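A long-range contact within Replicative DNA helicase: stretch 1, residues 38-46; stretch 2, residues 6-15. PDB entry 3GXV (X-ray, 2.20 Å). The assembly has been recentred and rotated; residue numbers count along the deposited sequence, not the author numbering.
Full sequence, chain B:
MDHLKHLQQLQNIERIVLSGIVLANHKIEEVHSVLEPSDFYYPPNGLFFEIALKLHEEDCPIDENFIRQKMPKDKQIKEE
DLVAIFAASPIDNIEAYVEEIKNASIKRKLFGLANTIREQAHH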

# COMPACT_ATOMS: atom_id res chain seq x y z
N SER B 38 2.09 -3.09 -20.85
CA SER B 38 2.03 -3.79 -22.12
C SER B 38 3.00 -4.97 -22.22
O SER B 38 2.92 -5.76 -23.15
CB SER B 38 2.31 -2.79 -23.26
OG SER B 38 3.59 -2.19 -23.13
N ASP B 39 3.92 -5.09 -21.26
CA ASP B 39 4.86 -6.21 -21.31
C ASP B 39 4.35 -7.47 -20.64
O ASP B 39 5.06 -8.47 -20.61
CB ASP B 39 6.20 -5.84 -20.68
CG ASP B 39 6.99 -4.87 -21.52
OD1 ASP B 39 7.07 -5.08 -22.75
OD2 ASP B 39 7.53 -3.91 -20.95
N PHE B 40 3.14 -7.42 -20.09
CA PHE B 40 2.57 -8.59 -19.42
C PHE B 40 1.80 -9.44 -20.42
O PHE B 40 1.09 -8.91 -21.26
CB PHE B 40 1.65 -8.18 -18.27
CG PHE B 40 2.39 -7.73 -17.05
CD1 PHE B 40 2.94 -6.45 -16.98
CD2 PHE B 40 2.59 -8.60 -15.99
CE1 PHE B 40 3.68 -6.06 -15.88
CE2 PHE B 40 3.35 -8.20 -14.88
CZ PHE B 40 3.89 -6.93 -14.83
N TYR B 41 1.96 -10.75 -20.29
CA TYR B 41 1.33 -11.75 -21.16
C TYR B 41 -0.19 -11.82 -20.93
O TYR B 41 -0.97 -11.76 -21.88
CB TYR B 41 2.01 -13.09 -20.90
CG TYR B 41 1.30 -14.32 -21.41
CD1 TYR B 41 0.93 -14.46 -22.75
CD2 TYR B 41 1.04 -15.38 -20.55
CE1 TYR B 41 0.29 -15.62 -23.20
CE2 TYR B 41 0.42 -16.53 -20.98
CZ TYR B 41 0.05 -16.65 -22.30
OH TYR B 41 -0.60 -17.78 -22.69
N TYR B 42 -0.59 -11.97 -19.68
CA TYR B 42 -2.01 -12.01 -19.35
C TYR B 42 -2.40 -10.54 -19.15
O TYR B 42 -1.98 -9.91 -18.20
CB TYR B 42 -2.23 -12.79 -18.05
CG TYR B 42 -3.67 -13.05 -17.75
CD1 TYR B 42 -4.50 -13.63 -18.70
CD2 TYR B 42 -4.21 -12.72 -16.51
CE1 TYR B 42 -5.83 -13.89 -18.43
CE2 TYR B 42 -5.54 -12.98 -16.22
CZ TYR B 42 -6.35 -13.56 -17.19
OH TYR B 42 -7.66 -13.85 -16.92
N PRO B 43 -3.21 -9.99 -20.07
CA PRO B 43 -3.64 -8.59 -20.01
C PRO B 43 -4.12 -8.06 -18.66
O PRO B 43 -3.79 -6.94 -18.29
CB PRO B 43 -4.74 -8.53 -21.08
CG PRO B 43 -4.29 -9.55 -22.06
CD PRO B 43 -3.88 -10.69 -21.17
N PRO B 44 -4.92 -8.84 -17.93
CA PRO B 44 -5.39 -8.35 -16.62
C PRO B 44 -4.25 -8.04 -15.63
O PRO B 44 -4.42 -7.24 -14.70
CB PRO B 44 -6.30 -9.47 -16.15
CG PRO B 44 -6.89 -9.97 -17.45
CD PRO B 44 -5.67 -10.05 -18.33
N ASN B 45 -3.11 -8.70 -15.83
CA ASN B 45 -1.95 -8.48 -14.96
C ASN B 45 -1.30 -7.16 -15.33
O ASN B 45 -0.77 -6.47 -14.47
CB ASN B 45 -0.93 -9.61 -15.11
CG ASN B 45 -1.42 -10.93 -14.52
OD1 ASN B 45 -2.37 -10.97 -13.72
ND2 ASN B 45 -0.77 -12.02 -14.89
N GLY B 46 -1.32 -6.83 -16.61
CA GLY B 46 -0.76 -5.56 -17.06
C GLY B 46 -1.66 -4.45 -16.54
O GLY B 46 -1.19 -3.43 -16.03
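Stretch 2, residues 6-15: HLQQLQNIER

Stretch 2 (residues 6-15) is helical throughout, part of a longer helix, and packs against the loop 40-42 and the first turn of the helix that starts at Pro43. Both stretches advance in the same sense across the contact: Gln11 lies nearest Tyr42 (CA to CA 6.2 Å) and Glu14 nearest Asn45 (CA to CA 7.0 Å). His6 makes no contact. Leu7 starts sideways, but its end comes nearer, with CD2 3.5 Å from Tyr41 CZ and 3.4 Å from Tyr41 OH. Gln8 points away and Gln9 is out of reach. One turn after Leu7, Leu10 points toward stretch 1 and sets CB 4.0 Å from Tyr41 CD2. The Gln11 side chain is extended (chi1 and chi2 both t), which carries OE1 over one face of the Tyr42 ring, 3.4 Å from Tyr42 CD1. Asn12 and Ile13 make no contact. Glu14 points toward the loop and anchors it: OE2 accepts a hydrogen bond from Tyr41 N (2.7 Å), and OE1 accepts from Tyr42 N (3.2 Å) and from Asn45 ND2 (3.2 Å), all nearly linear. Its carboxylate thus ties the N-cap residue Tyr42 to the helix of stretch 2, while Glu14 CD lies 3.6 Å from Phe40 CD2. Arg15 points away, yet its CG remains 4.2 Å from Asn45 ND2.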

# COMPACT_ATOMS: atom_id res chain seq x y z
N HIS B 6 4.84 -23.88 -20.25
CA HIS B 6 5.61 -22.65 -20.32
C HIS B 6 4.71 -21.43 -20.19
O HIS B 6 4.94 -20.56 -19.35
CB HIS B 6 6.37 -22.57 -21.64
CG HIS B 6 7.10 -21.28 -21.84
ND1 HIS B 6 8.14 -20.88 -21.03
CD2 HIS B 6 6.92 -20.29 -22.75
CE1 HIS B 6 8.58 -19.70 -21.44
NE2 HIS B 6 7.86 -19.32 -22.48
N LEU B 7 3.69 -21.38 -21.03
CA LEU B 7 2.74 -20.28 -21.03
C LEU B 7 2.12 -20.13 -19.65
O LEU B 7 2.02 -19.02 -19.15
CB LEU B 7 1.64 -20.53 -22.07
CG LEU B 7 2.05 -20.28 -23.51
CD1 LEU B 7 0.92 -20.66 -24.46
CD2 LEU B 7 2.43 -18.82 -23.67
N GLN B 8 1.71 -21.25 -19.07
CA GLN B 8 1.09 -21.27 -17.74
C GLN B 8 2.08 -20.74 -16.71
O GLN B 8 1.70 -20.08 -15.75
CB GLN B 8 0.66 -22.70 -17.39
CG GLN B 8 -0.35 -23.31 -18.39
CD GLN B 8 -0.73 -24.76 -18.09
OE1 GLN B 8 0.12 -25.60 -17.81
NE2 GLN B 8 -2.02 -25.06 -18.17
N GLN B 9 3.36 -21.02 -16.95
CA GLN B 9 4.47 -20.61 -16.10
C GLN B 9 4.64 -19.09 -16.16
O GLN B 9 4.89 -18.45 -15.15
CB GLN B 9 5.73 -21.32 -16.60
CG GLN B 9 7.04 -21.00 -15.89
CD GLN B 9 8.21 -21.70 -16.57
OE1 GLN B 9 8.23 -22.92 -16.69
NE2 GLN B 9 9.18 -20.92 -17.03
N LEU B 10 4.49 -18.53 -17.36
CA LEU B 10 4.61 -17.10 -17.57
C LEU B 10 3.50 -16.36 -16.82
O LEU B 10 3.73 -15.33 -16.17
CB LEU B 10 4.52 -16.78 -19.06
CG LEU B 10 5.82 -16.42 -19.77
CD1 LEU B 10 5.55 -16.20 -21.26
CD2 LEU B 10 6.41 -15.16 -19.13
N GLN B 11 2.29 -16.90 -16.91
CA GLN B 11 1.16 -16.30 -16.24
C GLN B 11 1.38 -16.35 -14.71
O GLN B 11 1.17 -15.36 -14.02
CB GLN B 11 -0.12 -17.04 -16.63
CG GLN B 11 -1.37 -16.23 -16.39
CD GLN B 11 -2.62 -16.86 -16.96
OE1 GLN B 11 -3.72 -16.33 -16.80
NE2 GLN B 11 -2.46 -17.99 -17.64
N ASN B 12 1.81 -17.51 -14.22
CA ASN B 12 2.06 -17.72 -12.79
C ASN B 12 3.16 -16.80 -12.26
O ASN B 12 3.08 -16.28 -11.15
CB ASN B 12 2.43 -19.18 -12.55
CG ASN B 12 2.79 -19.47 -11.11
OD1 ASN B 12 2.11 -19.02 -10.19
ND2 ASN B 12 3.85 -20.23 -10.90
N ILE B 13 4.20 -16.60 -13.06
CA ILE B 13 5.32 -15.75 -12.69
C ILE B 13 4.93 -14.28 -12.59
O ILE B 13 5.47 -13.55 -11.76
CB ILE B 13 6.47 -15.88 -13.72
CG1 ILE B 13 7.15 -17.24 -13.56
CG2 ILE B 13 7.45 -14.72 -13.57
CD1 ILE B 13 8.26 -17.48 -14.55
N GLU B 14 4.01 -13.85 -13.44
CA GLU B 14 3.57 -12.46 -13.45
C GLU B 14 2.79 -12.12 -12.19
O GLU B 14 2.88 -11.01 -11.69
CB GLU B 14 2.71 -12.18 -14.68
CG GLU B 14 3.44 -12.43 -16.00
CD GLU B 14 2.68 -11.97 -17.22
OE1 GLU B 14 1.42 -11.98 -17.23
OE2 GLU B 14 3.36 -11.62 -18.21
N ARG B 15 2.03 -13.09 -11.70
CA ARG B 15 1.25 -12.88 -10.49
C ARG B 15 2.18 -12.80 -9.30
O ARG B 15 2.07 -11.89 -8.46
CB ARG B 15 0.27 -14.04 -10.26
CG ARG B 15 -0.86 -14.12 -11.27
CD ARG B 15 -1.95 -15.09 -10.81
NE ARG B 15 -1.54 -16.49 -10.87
CZ ARG B 15 -1.91 -17.35 -11.81
NH1 ARG B 15 -2.71 -16.97 -12.80
NH2 ARG B 15 -1.49 -18.60 -11.77